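Local coordinates for protein vacuolar aminopeptidase 1 (Saccharomyces cerevisiae, PDB 5JGF) that removes N-terminal amino acids, preferably neutral or hydrophobic ones, from peptides in the vacuole as a zinc-dependent dodecamer and travels there as cargo of the Cvt pathway, at residues L139-G144 and E232-D237; M379-V384 and R426-G431; L158-I163 and P186-P191; F41-E46 and Y62-G67. One frame throughout, in Å; residues are numbered along the deposited sequence.

Contact 1: L139-G144 and E232-D237; sequences LYKKKG and ELIQMD
Leu139 and Gln235 lie opposite each other as an antiparallel hydrogen-bonded pair, and here three backbone bonds, one of them weak, join the chains. Leu139 N gives a nearly straight bond to Gln235 O (2.8 Å, 172° at the hydrogen). The carbonyl of Leu139 faces two N-H groups at once: Ile234 N comes to 2.9 Å from Leu139 O, while the bond from Gln235 N to the same oxygen is weak, at 3.3 Å. One step along, Tyr140 and Leu233 form the non-hydrogen-bonded pair on the other face of the sheet, where helix 216-226 covers Leu233. Lys141 N then bonds to Glu232 O, also at 2.8 Å.

Toward Lys142 and the exposed Lys143 the contact is looser and more open to solvent. Glu232 holds this end through its two carboxylate oxygens. OE1 takes Lys142 NZ on its syn lone pair in a salt bridge of 2.8 Å, and OE2 takes the backbone N of Lys143 on its anti lone pair at 2.7 Å. The Lys142 side chain sets out away overall, but bends at chi2 (-55°) and chi3 (-63°) bring CD and CE back to the carboxylate. An alanine in place of Glu232 would probably leave Lys142 NZ, Lys143 N and Glu229 N, the second partner of OE1, without their mates, and the loop freer to move. Lys141 instead sends its ammonium to Glu391 of a neighbouring subunit. Two residues, Ile234 and Gln235, set against the single Leu139 mark a classic beta bulge between adjacent antiparallel strands.

Contact 2: M379-V384 and R426-G431; sequences MATDVV and RTIDLG
The guanidinium of Arg426 has Val384 CB over the centre of one face, 3.4 Å from Arg426 CZ, and the carboxylate of Asp382 at its edge. Arg426 NE points almost straight at Asp382 OD2 (2.8 Å, 174° at the hydrogen) and meets that oxygen on its syn lone pair, although the two flat groups are turned 51° apart. A leucine in place of Arg426 would probably leave Asp382 OD2 without its positive mate and also lose the bond that Arg426 NH1 makes to Asn66 of a neighbouring subunit. Asp382 is the N-cap of helix 383-396, its OD1 accepting from Gly385 N, so one carboxylate ties the start of this helix to strand 426-434 in the central mixed sheet of the M18 peptidase. The side chains of Asp429 and Met379 cross at about a right angle, with Met379 SD 3.7 Å from Asp429 CB. Asp429 OD2 receives Ala380 N on the anti side at 2.8 Å, while OD1 is bonded to Thr414 and Ser342. Thr381 OG1 accepts Asp429 N at 2.9 Å and is also bonded to Ser372 O. The Asp429 side chain is about 5 Å from that of the zinc ligand Asp344.

Contact 3: L158-I163 and P186-P191; sequences LPVCRI and PVIGFP
Ile163 and Pro186 lie side by side and point the same way, with Ile163 CG1 4.0 Å from Pro186 CG. Cys161 is the next side chain in this apolar row. Its sulfur is anti to its own carbonyl carbon (chi1 -69°), and it touches both Pro186 and Ile188: Cys161 SG is 3.9 Å from Pro186 CB and 4.0 Å from Ile188 CB. Ile188 also lays its CG1 against a backbone oxygen, 3.3 Å from Val160 O. Arg162, between Cys161 and Ile163, starts away from the other segment, and its guanidinium is bonded to Asp129 and to Arg441 O of a neighbouring subunit.

The backbones are joined mainly by one good bond, Val187 N to Arg162 O at 3.0 Å, in which the donor stands well above the carbonyl plane. The return bond, from Arg162 N to Val187 O, is weak. A water supplements it by donating to Val187 O at 2.6 Å, with a weak second bond to Val160 O.

On its far side the 158-163 segment pairs with strand 132-140 through a classic bulge, Val160 and Cys161 both facing Leu132. A second such bulge, Ile188 and Gly189 against Gly112, joins the other segment to strand 112-119. The loop therefore spans from strand 132-140 to strand 187-189, outermost of the sheet within this chain, and Cys161 and Pro186 both pack on Ile114 of strand 112-119 and Leu240 of strand 233-242.

Contact 4: F41-E46 and Y62-G67; sequences FKYLSE and YTIRNG
Tyr43 has its CG anti to the backbone N (chi1 171°), whereas Tyr62, which it touches, has CG between backbone N and carbonyl carbon (chi1 76°). The edge of Tyr43 is turned toward the face of Tyr62 in an offset edge-to-face pair, with ring planes at 63°. The ring centroids of Tyr43 and Tyr62 are 5.4 Å apart, and Tyr43 CD2 comes to 3.5 Å from Tyr62 CE2. The Tyr62 hydroxyl is bonded to Asp37.

These two residues also form the parallel bridge that joins the short strand 42-43 to strand 58-65. Tyr62 N bonds to Lys42 O, and Leu44 N bonds to Tyr62 O at 2.8 Å. Thr63 adds a side-chain bond: its hydroxyl, anti to the backbone N, donates to the carbonyl of Leu44, with Thr63 OG1 2.6 Å from Leu44 O. A water held by Tyr43 OH, Glu46 N and Ile64 O links the segments further on.

At the far end Arg65 grips Glu46 side-on, the two flat groups nearly coplanar. Arg65 NE is 3.0 Å from Glu46 OE1, and Arg65 NH2 is 2.7 Å from Glu46 OE2. With Arg65 NH1 also bonded to the carbonyls of Arg305 and Gly310, the guanidinium is fixed in rotation, and the buried Glu46 is likely to stay ionised beside it.

In the fold
Following the chain, contact 4 closes first, bringing 62-67 back to 41-46 at one margin of the large mixed sheet. Contact 1 then opens at 139-144 and closes only after 87 residues. Contact 3 is nested inside that loop, and both reach the six-stranded antiparallel sheet, their centres about 24 Å apart. Contact 2 comes last, in series with the others, and reaches the same mixed sheet as contact 4; its centre is about 44 Å from that of contact 1, across the chain's centre. The dodecamer brings these regions together between copies: Arg426 of one subunit bonds Asn66 of another, and Val383 of one packs on Leu139 of another.

Contact 1: L139-G144 and E232-D237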
# COMPACT_ATOMS: atom_id res chain seq x y z
N LEU D 139 -13.39 -51.94 12.93
CA LEU D 139 -12.73 -53.22 12.71
C LEU D 139 -12.54 -53.79 14.11
O LEU D 139 -12.05 -53.10 15.00
CB LEU D 139 -11.37 -53.05 12.02
CG LEU D 139 -11.38 -52.55 10.57
CD1 LEU D 139 -9.95 -52.54 10.04
CD2 LEU D 139 -12.25 -53.46 9.72
N TYR D 140 -12.94 -55.04 14.31
CA TYR D 140 -12.80 -55.65 15.63
C TYR D 140 -12.38 -57.10 15.56
O TYR D 140 -12.41 -57.73 14.50
CB TYR D 140 -14.12 -55.54 16.41
CG TYR D 140 -15.26 -56.34 15.84
CD1 TYR D 140 -16.02 -55.87 14.77
CD2 TYR D 140 -15.58 -57.60 16.36
CE1 TYR D 140 -17.07 -56.61 14.24
CE2 TYR D 140 -16.63 -58.35 15.84
CZ TYR D 140 -17.37 -57.86 14.79
OH TYR D 140 -18.41 -58.60 14.28
N LYS D 141 -11.97 -57.63 16.70
CA LYS D 141 -11.53 -59.01 16.81
C LYS D 141 -12.14 -59.59 18.08
O LYS D 141 -11.78 -59.19 19.18
CB LYS D 141 -10.00 -59.05 16.88
CG LYS D 141 -9.39 -60.44 17.02
CD LYS D 141 -7.91 -60.41 16.67
CE LYS D 141 -7.12 -59.44 17.55
NZ LYS D 141 -5.69 -59.37 17.14
N LYS D 142 -13.09 -60.51 17.91
CA LYS D 142 -13.75 -61.12 19.06
C LYS D 142 -12.73 -61.76 20.00
O LYS D 142 -11.80 -62.43 19.56
CB LYS D 142 -14.77 -62.17 18.60
CG LYS D 142 -15.99 -61.60 17.88
CD LYS D 142 -16.70 -60.53 18.72
CE LYS D 142 -17.27 -61.09 20.02
NZ LYS D 142 -17.94 -60.03 20.83
N LYS D 143 -12.93 -61.53 21.29
CA LYS D 143 -12.05 -62.07 22.32
C LYS D 143 -11.83 -63.56 22.13
O LYS D 143 -12.78 -64.31 21.88
CB LYS D 143 -12.64 -61.79 23.70
CG LYS D 143 -11.78 -62.25 24.86
CD LYS D 143 -12.37 -61.83 26.20
CE LYS D 143 -11.49 -62.26 27.36
NZ LYS D 143 -12.00 -61.78 28.67
N GLY D 144 -10.58 -63.99 22.24
CA GLY D 144 -10.26 -65.40 22.09
C GLY D 144 -10.04 -65.86 20.65
O GLY D 144 -9.87 -67.05 20.40
N GLU D 232 -12.26 -55.47 22.13
CA GLU D 232 -12.26 -56.08 20.81
C GLU D 232 -12.05 -55.09 19.66
O GLU D 232 -11.79 -55.50 18.53
CB GLU D 232 -13.57 -56.85 20.61
CG GLU D 232 -13.83 -57.86 21.72
CD GLU D 232 -15.13 -58.62 21.56
OE1 GLU D 232 -16.19 -57.98 21.42
OE2 GLU D 232 -15.09 -59.87 21.57
N LEU D 233 -12.15 -53.80 19.94
CA LEU D 233 -11.95 -52.78 18.91
C LEU D 233 -10.47 -52.66 18.54
O LEU D 233 -9.62 -52.48 19.41
CB LEU D 233 -12.46 -51.42 19.39
CG LEU D 233 -13.93 -51.31 19.79
CD1 LEU D 233 -14.20 -49.90 20.31
CD2 LEU D 233 -14.83 -51.61 18.60
N ILE D 234 -10.17 -52.76 17.24
CA ILE D 234 -8.79 -52.65 16.76
C ILE D 234 -8.51 -51.39 15.93
O ILE D 234 -7.41 -50.85 15.98
CB ILE D 234 -8.39 -53.89 15.92
CG1 ILE D 234 -7.85 -54.98 16.85
CG2 ILE D 234 -7.34 -53.54 14.89
CD1 ILE D 234 -8.81 -56.09 17.06
N GLN D 235 -9.50 -50.95 15.16
CA GLN D 235 -9.36 -49.75 14.34
C GLN D 235 -10.72 -49.25 13.89
O GLN D 235 -11.73 -49.95 14.02
CB GLN D 235 -8.50 -50.02 13.09
CG GLN D 235 -7.05 -49.54 13.20
CD GLN D 235 -6.95 -48.09 13.67
OE1 GLN D 235 -7.85 -47.29 13.43
NE2 GLN D 235 -5.84 -47.76 14.33
N MET D 236 -10.76 -48.03 13.36
CA MET D 236 -12.02 -47.47 12.89
C MET D 236 -11.82 -46.33 11.90
O MET D 236 -10.80 -45.65 11.91
CB MET D 236 -12.87 -47.00 14.07
CG MET D 236 -12.13 -46.20 15.11
SD MET D 236 -13.18 -45.80 16.54
CE MET D 236 -12.90 -44.05 16.62
N ASP D 237 -12.82 -46.15 11.04
CA ASP D 237 -12.83 -45.11 10.02
C ASP D 237 -14.22 -44.50 10.16
O ASP D 237 -15.18 -44.98 9.57
CB ASP D 237 -12.66 -45.75 8.63
CG ASP D 237 -12.64 -44.72 7.51
OD1 ASP D 237 -12.83 -43.52 7.79
OD2 ASP D 237 -12.42 -45.12 6.35

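Contact 2: M379-V384 and R426-G431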
# COMPACT_ATOMS: atom_id res chain seq x y z
N MET D 379 -14.37 -32.03 -18.84
CA MET D 379 -15.41 -33.03 -19.09
C MET D 379 -14.98 -33.81 -20.33
O MET D 379 -14.29 -33.27 -21.19
CB MET D 379 -16.76 -32.36 -19.36
CG MET D 379 -17.28 -31.47 -18.23
SD MET D 379 -17.61 -32.39 -16.72
CE MET D 379 -17.20 -31.16 -15.47
N ALA D 380 -15.38 -35.08 -20.42
CA ALA D 380 -15.00 -35.92 -21.57
C ALA D 380 -16.01 -35.84 -22.71
O ALA D 380 -15.76 -36.35 -23.81
CB ALA D 380 -14.85 -37.36 -21.11
N THR D 381 -17.14 -35.19 -22.45
CA THR D 381 -18.22 -35.04 -23.43
C THR D 381 -17.72 -34.51 -24.78
O THR D 381 -16.98 -33.52 -24.84
CB THR D 381 -19.30 -34.08 -22.89
OG1 THR D 381 -19.76 -34.55 -21.62
CG2 THR D 381 -20.48 -34.00 -23.85
N ASP D 382 -18.12 -35.18 -25.86
CA ASP D 382 -17.72 -34.77 -27.21
C ASP D 382 -18.96 -34.61 -28.10
O ASP D 382 -20.08 -34.87 -27.67
CB ASP D 382 -16.73 -35.76 -27.83
CG ASP D 382 -17.30 -37.16 -28.00
OD1 ASP D 382 -18.53 -37.33 -27.86
OD2 ASP D 382 -16.51 -38.09 -28.29
N VAL D 383 -18.75 -34.19 -29.35
CA VAL D 383 -19.86 -33.96 -30.27
C VAL D 383 -20.70 -35.19 -30.56
O VAL D 383 -21.93 -35.10 -30.62
CB VAL D 383 -19.35 -33.33 -31.60
CG1 VAL D 383 -18.54 -34.34 -32.40
CG2 VAL D 383 -20.53 -32.81 -32.41
N VAL D 384 -20.07 -36.35 -30.73
CA VAL D 384 -20.82 -37.57 -30.99
C VAL D 384 -21.60 -37.99 -29.75
O VAL D 384 -22.76 -38.38 -29.84
CB VAL D 384 -19.88 -38.73 -31.42
CG1 VAL D 384 -20.66 -40.04 -31.49
CG2 VAL D 384 -19.26 -38.41 -32.77
N ARG D 426 -15.73 -43.87 -25.70
CA ARG D 426 -16.39 -42.57 -25.74
C ARG D 426 -17.13 -42.42 -24.41
O ARG D 426 -17.92 -43.29 -24.01
CB ARG D 426 -17.36 -42.51 -26.92
CG ARG D 426 -18.21 -41.26 -26.96
CD ARG D 426 -18.76 -41.01 -28.36
NE ARG D 426 -17.77 -40.38 -29.23
CZ ARG D 426 -17.38 -40.86 -30.41
NH1 ARG D 426 -16.49 -40.20 -31.13
NH2 ARG D 426 -17.87 -42.01 -30.85
N THR D 427 -16.87 -41.31 -23.73
CA THR D 427 -17.45 -41.05 -22.43
C THR D 427 -18.21 -39.73 -22.43
O THR D 427 -17.75 -38.74 -23.00
CB THR D 427 -16.34 -41.01 -21.36
OG1 THR D 427 -15.67 -42.27 -21.34
CG2 THR D 427 -16.91 -40.70 -19.98
N ILE D 428 -19.38 -39.73 -21.80
CA ILE D 428 -20.22 -38.55 -21.74
C ILE D 428 -20.45 -38.11 -20.30
O ILE D 428 -20.98 -38.87 -19.49
CB ILE D 428 -21.59 -38.83 -22.39
CG1 ILE D 428 -21.37 -39.39 -23.80
CG2 ILE D 428 -22.44 -37.56 -22.44
CD1 ILE D 428 -22.46 -40.30 -24.29
N ASP D 429 -20.04 -36.89 -19.97
CA ASP D 429 -20.23 -36.37 -18.63
C ASP D 429 -21.58 -35.68 -18.57
O ASP D 429 -21.89 -34.80 -19.38
CB ASP D 429 -19.11 -35.38 -18.27
CG ASP D 429 -17.90 -36.07 -17.66
OD1 ASP D 429 -17.98 -36.52 -16.50
OD2 ASP D 429 -16.87 -36.18 -18.36
N LEU D 430 -22.40 -36.09 -17.61
CA LEU D 430 -23.73 -35.52 -17.42
C LEU D 430 -24.16 -35.84 -16.00
O LEU D 430 -23.44 -36.49 -15.26
CB LEU D 430 -24.72 -36.12 -18.43
CG LEU D 430 -24.75 -37.64 -18.61
CD1 LEU D 430 -25.21 -38.33 -17.34
CD2 LEU D 430 -25.68 -37.99 -19.78
N GLY D 431 -25.34 -35.38 -15.62
CA GLY D 431 -25.80 -35.66 -14.28
C GLY D 431 -27.04 -34.88 -13.93
O GLY D 431 -27.57 -34.12 -14.75
O HOH W 1 -15.13 -39.16 -24.62
O HOH W 2 -19.02 -37.84 -25.30

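Contact 3: L158-I163 and P186-P191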
# COMPACT_ATOMS: atom_id res chain seq x y z
N LEU D 158 -29.07 -39.35 17.02
CA LEU D 158 -28.30 -38.61 18.01
C LEU D 158 -27.13 -37.81 17.44
O LEU D 158 -26.22 -38.38 16.84
CB LEU D 158 -27.75 -39.55 19.10
CG LEU D 158 -26.87 -38.87 20.16
CD1 LEU D 158 -27.71 -37.90 20.98
CD2 LEU D 158 -26.23 -39.91 21.06
N PRO D 159 -27.17 -36.48 17.58
CA PRO D 159 -26.06 -35.66 17.06
C PRO D 159 -25.07 -35.57 18.22
O PRO D 159 -25.28 -34.84 19.18
CB PRO D 159 -26.73 -34.33 16.75
CG PRO D 159 -27.78 -34.22 17.80
CD PRO D 159 -28.33 -35.64 17.92
N VAL D 160 -23.99 -36.35 18.13
CA VAL D 160 -22.98 -36.38 19.19
C VAL D 160 -22.04 -35.18 19.20
O VAL D 160 -21.43 -34.88 20.22
CB VAL D 160 -22.12 -37.67 19.10
CG1 VAL D 160 -23.02 -38.91 19.12
CG2 VAL D 160 -21.26 -37.65 17.84
N CYS D 161 -21.91 -34.51 18.05
CA CYS D 161 -21.01 -33.37 17.90
C CYS D 161 -21.68 -32.15 17.29
O CYS D 161 -22.76 -32.24 16.70
CB CYS D 161 -19.82 -33.75 17.01
SG CYS D 161 -18.69 -34.93 17.74
N ARG D 162 -21.01 -31.01 17.44
CA ARG D 162 -21.47 -29.75 16.89
C ARG D 162 -20.27 -28.80 16.96
O ARG D 162 -19.61 -28.72 18.00
CB ARG D 162 -22.64 -29.19 17.71
CG ARG D 162 -23.13 -27.81 17.27
CD ARG D 162 -24.36 -27.38 18.08
NE ARG D 162 -24.85 -26.04 17.75
CZ ARG D 162 -24.21 -24.92 18.08
NH1 ARG D 162 -23.06 -24.97 18.73
NH2 ARG D 162 -24.72 -23.74 17.75
N ILE D 163 -19.99 -28.12 15.86
CA ILE D 163 -18.88 -27.16 15.80
C ILE D 163 -19.54 -25.81 16.05
O ILE D 163 -20.21 -25.26 15.18
CB ILE D 163 -18.22 -27.18 14.41
CG1 ILE D 163 -17.85 -28.62 14.02
CG2 ILE D 163 -16.97 -26.29 14.42
CD1 ILE D 163 -17.37 -28.78 12.59
N PRO D 186 -15.06 -30.05 16.63
CA PRO D 186 -16.34 -30.53 17.16
C PRO D 186 -16.34 -30.69 18.68
O PRO D 186 -15.40 -31.26 19.26
CB PRO D 186 -16.54 -31.88 16.47
CG PRO D 186 -15.69 -31.77 15.21
CD PRO D 186 -14.47 -31.04 15.71
N VAL D 187 -17.39 -30.18 19.32
CA VAL D 187 -17.55 -30.30 20.76
C VAL D 187 -18.46 -31.51 20.92
O VAL D 187 -19.54 -31.57 20.32
CB VAL D 187 -18.23 -29.04 21.35
CG1 VAL D 187 -18.64 -29.30 22.80
CG2 VAL D 187 -17.27 -27.87 21.27
N ILE D 188 -18.03 -32.48 21.72
CA ILE D 188 -18.79 -33.70 21.90
C ILE D 188 -19.49 -33.83 23.25
O ILE D 188 -20.44 -34.61 23.38
CB ILE D 188 -17.87 -34.92 21.63
CG1 ILE D 188 -18.69 -36.20 21.51
CG2 ILE D 188 -16.81 -35.04 22.73
CD1 ILE D 188 -17.94 -37.35 20.85
N GLY D 189 -19.06 -33.07 24.25
CA GLY D 189 -19.72 -33.16 25.54
C GLY D 189 -19.16 -32.28 26.63
O GLY D 189 -18.28 -31.45 26.39
N PHE D 190 -19.69 -32.45 27.83
CA PHE D 190 -19.24 -31.72 29.01
C PHE D 190 -19.55 -32.66 30.16
O PHE D 190 -20.58 -32.52 30.83
CB PHE D 190 -19.99 -30.40 29.18
CG PHE D 190 -19.29 -29.43 30.10
CD1 PHE D 190 -18.36 -28.53 29.59
CD2 PHE D 190 -19.50 -29.48 31.47
CE1 PHE D 190 -17.65 -27.69 30.44
CE2 PHE D 190 -18.78 -28.65 32.33
CZ PHE D 190 -17.86 -27.75 31.82
N PRO D 191 -18.68 -33.64 30.40
CA PRO D 191 -18.87 -34.62 31.47
C PRO D 191 -18.77 -34.09 32.90
O PRO D 191 -18.21 -33.03 33.15
CB PRO D 191 -17.79 -35.65 31.18
CG PRO D 191 -16.68 -34.82 30.63
CD PRO D 191 -17.41 -33.89 29.68
O HOH W 3 -22.01 -31.63 21.14

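Contact 4: F41-E46 and Y62-G67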
# COMPACT_ATOMS: atom_id res chain seq x y z
N PHE D 41 -28.68 -60.41 -7.77
CA PHE D 41 -27.36 -60.17 -8.35
C PHE D 41 -26.44 -60.97 -7.45
O PHE D 41 -26.53 -60.89 -6.23
CB PHE D 41 -26.98 -58.68 -8.30
CG PHE D 41 -27.54 -57.85 -9.42
CD1 PHE D 41 -28.90 -57.57 -9.48
CD2 PHE D 41 -26.70 -57.34 -10.40
CE1 PHE D 41 -29.42 -56.79 -10.51
CE2 PHE D 41 -27.21 -56.55 -11.44
CZ PHE D 41 -28.57 -56.27 -11.49
N LYS D 42 -25.55 -61.76 -8.04
CA LYS D 42 -24.64 -62.60 -7.27
C LYS D 42 -23.35 -61.87 -6.91
O LYS D 42 -22.67 -61.34 -7.79
CB LYS D 42 -24.33 -63.86 -8.06
CG LYS D 42 -23.30 -64.79 -7.43
CD LYS D 42 -23.00 -65.94 -8.39
CE LYS D 42 -21.90 -66.85 -7.87
NZ LYS D 42 -21.53 -67.87 -8.90
N TYR D 43 -23.01 -61.86 -5.63
CA TYR D 43 -21.78 -61.21 -5.19
C TYR D 43 -20.56 -62.05 -5.51
O TYR D 43 -20.53 -63.25 -5.25
CB TYR D 43 -21.82 -60.94 -3.68
CG TYR D 43 -20.49 -60.47 -3.14
CD1 TYR D 43 -19.59 -61.36 -2.54
CD2 TYR D 43 -20.09 -59.14 -3.28
CE1 TYR D 43 -18.34 -60.94 -2.09
CE2 TYR D 43 -18.84 -58.70 -2.83
CZ TYR D 43 -17.98 -59.61 -2.24
OH TYR D 43 -16.75 -59.18 -1.80
N LEU D 44 -19.54 -61.39 -6.06
CA LEU D 44 -18.29 -62.04 -6.41
C LEU D 44 -17.14 -61.33 -5.69
O LEU D 44 -17.03 -60.11 -5.75
CB LEU D 44 -18.05 -61.97 -7.92
CG LEU D 44 -19.09 -62.58 -8.86
CD1 LEU D 44 -18.64 -62.38 -10.29
CD2 LEU D 44 -19.25 -64.07 -8.55
N SER D 45 -16.30 -62.10 -5.02
CA SER D 45 -15.16 -61.53 -4.30
C SER D 45 -14.00 -61.27 -5.25
O SER D 45 -13.67 -62.11 -6.08
CB SER D 45 -14.70 -62.47 -3.19
OG SER D 45 -13.51 -61.98 -2.59
N GLU D 46 -13.38 -60.10 -5.12
CA GLU D 46 -12.24 -59.74 -5.96
C GLU D 46 -11.04 -60.65 -5.69
O GLU D 46 -10.19 -60.84 -6.56
CB GLU D 46 -11.78 -58.31 -5.67
CG GLU D 46 -12.44 -57.24 -6.47
CD GLU D 46 -11.58 -55.99 -6.50
OE1 GLU D 46 -11.20 -55.50 -5.41
OE2 GLU D 46 -11.27 -55.51 -7.61
N TYR D 62 -22.07 -58.58 -8.99
CA TYR D 62 -21.52 -57.34 -8.46
C TYR D 62 -20.36 -57.71 -7.56
O TYR D 62 -20.30 -58.82 -7.02
CB TYR D 62 -22.57 -56.52 -7.70
CG TYR D 62 -22.93 -57.00 -6.31
CD1 TYR D 62 -23.89 -57.99 -6.12
CD2 TYR D 62 -22.33 -56.43 -5.18
CE1 TYR D 62 -24.25 -58.40 -4.84
CE2 TYR D 62 -22.68 -56.84 -3.90
CZ TYR D 62 -23.64 -57.82 -3.73
OH TYR D 62 -24.00 -58.21 -2.47
N THR D 63 -19.41 -56.78 -7.42
CA THR D 63 -18.27 -57.00 -6.55
C THR D 63 -18.00 -55.71 -5.81
O THR D 63 -18.51 -54.65 -6.19
CB THR D 63 -17.02 -57.42 -7.36
OG1 THR D 63 -15.97 -57.80 -6.45
CG2 THR D 63 -16.53 -56.28 -8.25
N ILE D 64 -17.21 -55.79 -4.75
CA ILE D 64 -16.91 -54.61 -3.95
C ILE D 64 -15.43 -54.58 -3.62
O ILE D 64 -14.81 -55.61 -3.38
CB ILE D 64 -17.71 -54.63 -2.63
CG1 ILE D 64 -19.21 -54.65 -2.94
CG2 ILE D 64 -17.36 -53.40 -1.79
CD1 ILE D 64 -20.08 -54.83 -1.72
N ARG D 65 -14.86 -53.38 -3.63
CA ARG D 65 -13.46 -53.21 -3.30
C ARG D 65 -13.36 -52.21 -2.16
O ARG D 65 -13.99 -51.16 -2.19
CB ARG D 65 -12.68 -52.67 -4.51
CG ARG D 65 -11.21 -52.36 -4.19
CD ARG D 65 -10.48 -51.81 -5.40
NE ARG D 65 -10.40 -52.78 -6.48
CZ ARG D 65 -9.85 -52.54 -7.67
NH1 ARG D 65 -9.32 -51.34 -7.92
NH2 ARG D 65 -9.82 -53.49 -8.59
N ASN D 66 -12.59 -52.56 -1.13
CA ASN D 66 -12.37 -51.67 0.02
C ASN D 66 -13.65 -51.34 0.79
O ASN D 66 -13.62 -50.55 1.73
CB ASN D 66 -11.72 -50.37 -0.47
CG ASN D 66 -11.03 -49.61 0.64
OD1 ASN D 66 -10.07 -50.09 1.24
ND2 ASN D 66 -11.51 -48.40 0.93
N GLY D 67 -14.76 -51.95 0.39
CA GLY D 67 -16.03 -51.68 1.04
C GLY D 67 -16.61 -50.32 0.66
O GLY D 67 -17.62 -49.89 1.23
O HOH W 4 -14.43 -58.23 -3.20